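Local coordinates for GDP-perosamine synthase (Caulobacter crescentus, PDB 3BN1), which uses pyridoxal phosphate to transfer the amino group of L-glutamate to GDP-4-keto-6-deoxy-D-mannose, making GDP-perosamine for the O-antigen of lipopolysaccharide, at residues T87-A92 / P327-L332; P102-N107 / P322-P327. All coordinates share one frame; numbering follows the deposited sequence.

Interaction 1 of 2, residues T87-A92 / P327-L332. With AKG (2-oxoglutaric acid), chain G.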
loop_
_atom_site.group_PDB
_atom_site.type_symbol
_atom_site.label_atom_id
_atom_site.label_comp_id
_atom_site.label_asym_id
_atom_site.label_seq_id
_atom_site.Cartn_x
_atom_site.Cartn_y
_atom_site.Cartn_z
ATOM N N THR A 87 -1.040 20.486 -8.415
ATOM C CA THR A 87 -1.105 19.545 -7.271
ATOM C C THR A 87 -0.071 18.433 -7.493
ATOM O O THR A 87 0.516 18.309 -8.590
ATOM C CB THR A 87 -2.513 18.904 -7.059
ATOM O OG1 THR A 87 -2.510 18.068 -5.886
ATOM C CG2 THR A 87 -2.950 18.038 -8.236
ATOM N N TYR A 88 0.058 17.587 -6.481
ATOM C CA TYR A 88 0.891 16.409 -6.572
ATOM C C TYR A 88 0.051 15.387 -7.379
ATOM O O TYR A 88 -1.164 15.287 -7.259
ATOM C CB TYR A 88 1.212 15.871 -5.177
ATOM C CG TYR A 88 2.045 14.636 -5.336
ATOM C CD1 TYR A 88 3.301 14.703 -5.958
ATOM C CD2 TYR A 88 1.539 13.398 -4.913
ATOM C CE1 TYR A 88 4.076 13.589 -6.054
ATOM C CE2 TYR A 88 2.295 12.288 -5.013
ATOM C CZ TYR A 88 3.519 12.376 -5.628
ATOM O OH TYR A 88 4.226 11.220 -5.791
ATOM N N ILE A 89 0.720 14.647 -8.250
ATOM C CA ILE A 89 0.034 13.859 -9.221
ATOM C C ILE A 89 -0.870 12.781 -8.689
ATOM O O ILE A 89 -1.784 12.343 -9.416
ATOM C CB ILE A 89 1.008 13.171 -10.135
ATOM C CG1 ILE A 89 0.316 12.756 -11.443
ATOM C CG2 ILE A 89 1.709 12.068 -9.341
ATOM C CD1 ILE A 89 1.327 12.350 -12.548
ATOM N N ALA A 90 -0.620 12.374 -7.435
ATOM C CA ALA A 90 -1.451 11.371 -6.794
ATOM C C ALA A 90 -2.896 11.853 -6.769
ATOM O O ALA A 90 -3.800 11.000 -6.852
ATOM C CB ALA A 90 -0.940 11.020 -5.367
ATOM N N SER A 91 -3.130 13.174 -6.766
ATOM C CA SER A 91 -4.504 13.663 -6.710
ATOM C C SER A 91 -5.288 13.186 -7.922
ATOM O O SER A 91 -6.490 12.858 -7.855
ATOM C CB SER A 91 -4.540 15.204 -6.758
ATOM O OG SER A 91 -3.741 15.718 -5.719
ATOM N N ALA A 92 -4.643 13.333 -9.069
ATOM C CA ALA A 92 -5.299 12.972 -10.337
ATOM C C ALA A 92 -5.223 11.490 -10.515
ATOM O O ALA A 92 -6.175 10.909 -11.035
ATOM C CB ALA A 92 -4.581 13.681 -11.521
ATOM N N PRO A 327 3.210 14.167 -19.414
ATOM C CA PRO A 327 2.625 13.176 -20.311
ATOM C C PRO A 327 1.310 12.530 -19.908
ATOM O O PRO A 327 0.383 12.401 -20.706
ATOM C CB PRO A 327 3.725 12.128 -20.424
ATOM C CG PRO A 327 4.997 12.945 -20.284
ATOM C CD PRO A 327 4.679 14.053 -19.345
ATOM N N PRO A 328 1.200 12.096 -18.665
ATOM C CA PRO A 328 -0.037 11.407 -18.355
ATOM C C PRO A 328 -1.310 12.241 -18.501
ATOM O O PRO A 328 -2.359 11.675 -18.773
ATOM C CB PRO A 328 0.179 10.838 -16.950
ATOM C CG PRO A 328 1.493 11.107 -16.616
ATOM C CD PRO A 328 2.173 12.032 -17.559
ATOM N N TYR A 329 -1.257 13.559 -18.323
ATOM C CA TYR A 329 -2.484 14.355 -18.326
ATOM C C TYR A 329 -2.497 15.484 -19.330
ATOM O O TYR A 329 -3.345 16.379 -19.294
ATOM C CB TYR A 329 -2.705 14.927 -16.913
ATOM C CG TYR A 329 -3.009 13.762 -15.975
ATOM C CD1 TYR A 329 -4.132 12.943 -16.191
ATOM C CD2 TYR A 329 -2.132 13.425 -14.939
ATOM C CE1 TYR A 329 -4.318 11.779 -15.399
ATOM C CE2 TYR A 329 -2.327 12.293 -14.153
ATOM C CZ TYR A 329 -3.421 11.467 -14.396
ATOM O OH TYR A 329 -3.674 10.350 -13.648
ATOM N N ALA A 330 -1.554 15.417 -20.250
ATOM C CA ALA A 330 -1.419 16.459 -21.244
ATOM C C ALA A 330 -2.700 16.528 -22.073
ATOM O O ALA A 330 -3.078 17.572 -22.602
ATOM C CB ALA A 330 -0.237 16.134 -22.120
ATOM N N HIS A 331 -3.390 15.394 -22.131
ATOM C CA HIS A 331 -4.642 15.302 -22.861
ATOM C C HIS A 331 -5.811 16.043 -22.162
ATOM O O HIS A 331 -6.897 16.230 -22.727
ATOM C CB HIS A 331 -4.955 13.797 -23.084
ATOM C CG HIS A 331 -5.305 13.040 -21.847
ATOM N ND1 HIS A 331 -4.359 12.553 -20.977
ATOM C CD2 HIS A 331 -6.506 12.645 -21.355
ATOM C CE1 HIS A 331 -4.955 11.878 -20.009
ATOM N NE2 HIS A 331 -6.260 11.941 -20.202
ATOM N N LEU A 332 -5.591 16.519 -20.941
ATOM C CA LEU A 332 -6.667 17.177 -20.249
ATOM C C LEU A 332 -6.351 18.656 -20.234
ATOM O O LEU A 332 -7.012 19.406 -19.498
ATOM C CB LEU A 332 -6.711 16.685 -18.809
ATOM C CG LEU A 332 -6.893 15.189 -18.619
ATOM C CD1 LEU A 332 -6.891 15.031 -17.102
ATOM C CD2 LEU A 332 -8.220 14.801 -19.248
HETATM C C1 AKG G . 6.777 15.261 -2.327
HETATM O O1 AKG G . 7.861 14.930 -2.880
HETATM O O2 AKG G . 6.586 16.434 -1.923
HETATM C C2 AKG G . 5.715 14.253 -2.135
HETATM O O5 AKG G . 4.722 14.540 -1.497
HETATM C C3 AKG G . 5.910 12.902 -2.791
HETATM C C4 AKG G . 4.841 11.922 -2.360
HETATM C C5 AKG G . 5.318 10.527 -2.662
HETATM O O3 AKG G . 4.526 9.576 -2.422
HETATM O O4 AKG G . 6.556 10.328 -3.236
#

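Interaction 2 of 2, residues P102-N107 / P322-P327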
loop_
_atom_site.group_PDB
_atom_site.type_symbol
_atom_site.label_atom_id
_atom_site.label_comp_id
_atom_site.label_asym_id
_atom_site.label_seq_id
_atom_site.Cartn_x
_atom_site.Cartn_y
_atom_site.Cartn_z
ATOM N N PRO A 102 -10.430 12.953 -14.551
ATOM C CA PRO A 102 -10.011 14.152 -13.823
ATOM C C PRO A 102 -10.447 15.345 -14.721
ATOM O O PRO A 102 -10.346 15.281 -15.955
ATOM C CB PRO A 102 -8.483 14.006 -13.845
ATOM C CG PRO A 102 -8.270 12.563 -14.052
ATOM C CD PRO A 102 -9.265 12.214 -15.063
ATOM N N VAL A 103 -10.955 16.419 -14.113
ATOM C CA VAL A 103 -11.374 17.638 -14.829
ATOM C C VAL A 103 -10.678 18.761 -14.102
ATOM O O VAL A 103 -10.980 19.108 -12.932
ATOM C CB VAL A 103 -12.907 17.819 -14.847
ATOM C CG1 VAL A 103 -13.329 19.209 -15.453
ATOM C CG2 VAL A 103 -13.530 16.649 -15.629
ATOM N N LEU A 104 -9.668 19.259 -14.803
ATOM C CA LEU A 104 -8.722 20.147 -14.239
ATOM C C LEU A 104 -9.272 21.528 -14.156
ATOM O O LEU A 104 -9.958 21.988 -15.060
ATOM C CB LEU A 104 -7.376 20.171 -15.015
ATOM C CG LEU A 104 -6.646 18.839 -15.268
ATOM C CD1 LEU A 104 -5.350 19.009 -16.020
ATOM C CD2 LEU A 104 -6.413 18.129 -13.918
ATOM N N VAL A 105 -8.905 22.160 -13.049
ATOM C CA VAL A 105 -9.309 23.543 -12.735
ATOM C C VAL A 105 -8.059 24.357 -12.290
ATOM O O VAL A 105 -7.075 23.796 -11.754
ATOM C CB VAL A 105 -10.395 23.589 -11.613
ATOM C CG1 VAL A 105 -9.834 23.005 -10.285
ATOM C CG2 VAL A 105 -10.905 25.018 -11.463
ATOM N N ASP A 106 -8.082 25.662 -12.578
ATOM C CA ASP A 106 -6.958 26.559 -12.304
ATOM C C ASP A 106 -7.036 26.919 -10.842
ATOM O O ASP A 106 -8.039 26.647 -10.199
ATOM C CB ASP A 106 -7.094 27.871 -13.090
ATOM C CG ASP A 106 -5.781 28.411 -13.528
ATOM O OD1 ASP A 106 -4.761 27.879 -13.054
ATOM O OD2 ASP A 106 -5.757 29.361 -14.332
ATOM N N ASN A 107 -5.959 27.495 -10.320
ATOM C CA ASN A 107 -5.862 27.914 -8.923
ATOM C C ASN A 107 -5.692 29.417 -8.793
ATOM O O ASN A 107 -5.533 30.132 -9.791
ATOM C CB ASN A 107 -4.600 27.342 -8.255
ATOM C CG ASN A 107 -3.335 27.596 -9.057
ATOM O OD1 ASN A 107 -3.097 26.885 -10.017
ATOM N ND2 ASN A 107 -2.453 28.459 -8.589
ATOM N N PRO A 322 2.248 21.525 -13.276
ATOM C CA PRO A 322 0.830 21.334 -13.516
ATOM C C PRO A 322 0.625 19.975 -14.232
ATOM O O PRO A 322 1.392 19.602 -15.123
ATOM C CB PRO A 322 0.488 22.520 -14.425
ATOM C CG PRO A 322 1.391 23.625 -13.982
ATOM C CD PRO A 322 2.695 22.891 -13.651
ATOM N N MET A 323 -0.446 19.280 -13.892
ATOM C CA MET A 323 -0.685 17.965 -14.504
ATOM C C MET A 323 -0.678 18.021 -16.016
ATOM O O MET A 323 -0.231 17.111 -16.706
ATOM C CB MET A 323 -2.130 17.521 -14.216
ATOM C CG MET A 323 -2.416 17.347 -12.724
ATOM S SD MET A 323 -1.515 15.999 -11.924
ATOM C CE MET A 323 0.245 16.849 -11.708
ATOM N N HIS A 324 -1.405 19.007 -16.515
ATOM C CA HIS A 324 -1.642 19.088 -17.950
ATOM C C HIS A 324 -0.352 19.298 -18.729
ATOM O O HIS A 324 -0.365 19.357 -19.956
ATOM C CB HIS A 324 -2.797 20.152 -18.280
ATOM C CG HIS A 324 -2.377 21.582 -18.117
ATOM N ND1 HIS A 324 -2.098 22.126 -16.878
ATOM C CD2 HIS A 324 -2.079 22.551 -19.026
ATOM C CE1 HIS A 324 -1.685 23.375 -17.028
ATOM N NE2 HIS A 324 -1.660 23.658 -18.323
ATOM N N ILE A 325 0.765 19.497 -18.032
ATOM C CA ILE A 325 1.974 19.734 -18.817
ATOM C C ILE A 325 2.823 18.486 -18.742
ATOM O O ILE A 325 3.899 18.467 -19.299
ATOM C CB ILE A 325 2.840 20.971 -18.472
ATOM C CG1 ILE A 325 3.564 20.779 -17.144
ATOM C CG2 ILE A 325 2.007 22.205 -18.354
ATOM C CD1 ILE A 325 4.669 21.877 -16.828
ATOM N N MET A 326 2.352 17.444 -18.074
ATOM C CA MET A 326 3.153 16.234 -18.058
ATOM C C MET A 326 2.472 15.163 -18.899
ATOM O O MET A 326 1.270 15.232 -19.047
ATOM C CB MET A 326 3.455 15.781 -16.634
ATOM C CG MET A 326 4.378 16.744 -15.927
ATOM S SD MET A 326 4.803 16.165 -14.331
ATOM C CE MET A 326 3.255 16.234 -13.458
ATOM N N PRO A 327 3.210 14.167 -19.414
ATOM C CA PRO A 327 2.625 13.176 -20.311
ATOM C C PRO A 327 1.310 12.530 -19.908
ATOM O O PRO A 327 0.383 12.401 -20.706
ATOM C CB PRO A 327 3.725 12.128 -20.424
ATOM C CG PRO A 327 4.997 12.945 -20.284
ATOM C CD PRO A 327 4.679 14.053 -19.345
#

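Interaction 1 of 2, residues T87-A92 / P327-L332
I89 and A92, in the segment that leads from the 2-oxoglutarate pocket into helix 90-98, pack against P328 and Y329 of the loop between strand 317-318 and helix 338-346. Y329 contributes the largest single share, and its ring is what I89 and A92 meet. The methyl CB of A92 sits over one face, 4.0 Å from the ring centroid and 25° off the normal, a CH-pi approach displaced toward CE2 and CZ. P328, which precedes Y329 in the chain, puts CB over the opposite face, so the ring is held from both sides. I89 comes in near the ring plane instead, with CG1 3.8 Å from Y329 CE2, while its CD1 reaches on to P328 CG at 4.3 Å. With Y329 CG placed beside its backbone N (chi1 -67°), the ring extends toward the helix, where OH is hydrogen-bonded to N93 OD1 and T96 OG1.

Y88 has no part in the packing against 327-332; its CG stands anti to its backbone N (chi1 179°), and one ring face lies against the 2-oxoglutarate chain, CZ being 3.6 Å from the ligand's C4. The same ligand is hydrogen-bonded to R233 and Q215 of the second subunit. The turn between is braced by T87 OG1 and S91 OG, hydrogen-bonded at 2.7 Å, and by S91 N to Y88 O at 2.9 Å; S91 OG also bonds D159.

Across the two segments the grip is therefore apolar. The tyrosine hydroxyl finds its polar partners further along the same helix, which should fix how far the buried ring penetrates.

Interaction 2 of 2, residues P102-N107 / P322-P327
The branched end of L104 meets the 3-10 segment 323-325 at a slant, with one methyl making the contact. L104 CD1 lies 3.6 Å from H324 CB and 4.0 Å from M323 CB, so it rests between the roots of two successive side chains. L104 points toward the loop, with CG beside its backbone N (chi1 -54°) and the chain extended at chi2, which carries CD1 to the 3-10 turn. The nearest CA atoms, those of L104 and H324, are still 8.1 Å apart, evidence that the strand and the turn meet through side chains.

Beyond their CB atoms the two loop residues part company. M323 starts toward L104 but bends at chi2 and chi3 (-66° and 78°), which takes its sulfur away from the leucine and toward helix 90-98, where the side chain touches A92. H324 CG lies between its backbone N and carbonyl carbon, and L104 CD1 lies obliquely to the imidazole. That ring is pinned at both nitrogens, ND1 by S85 OG and NE2 by E341 OE2, and has I325 CG2 over one face, 3.9 Å above the plane. Bonds at both ring nitrogens should fix its rotation.

Within the turn, M326 N bonds M323 O at 2.9 Å. Strand 101-105 runs parallel to strand 80-84 and follows helix 90-98, a beta-alpha-beta unit at the margin of the mixed seven-stranded sheet that marks the large domain of aspartate aminotransferase-fold enzymes.

Interactions 1 and 2 adjoin: their centres are 6 Å apart, their ranges share P327, and helix 90-98 is followed by strand 101-105. M323 is the main joint. Its O lies 3.3 Å from Y329 CB, its SD 3.8 Å from I89 CG1 and its CE 3.5 Å from T87 O, while L332 CD1 touches P102 O at 3.6 Å. Only interaction 1 includes a residue of the 2-oxoglutarate pocket, Y88; the M323 side chain is about 11 Å from the ligand. The dimer interface adjoins both, as F225 of the second subunit packs on I89 and P328, and W224 of that subunit on M326.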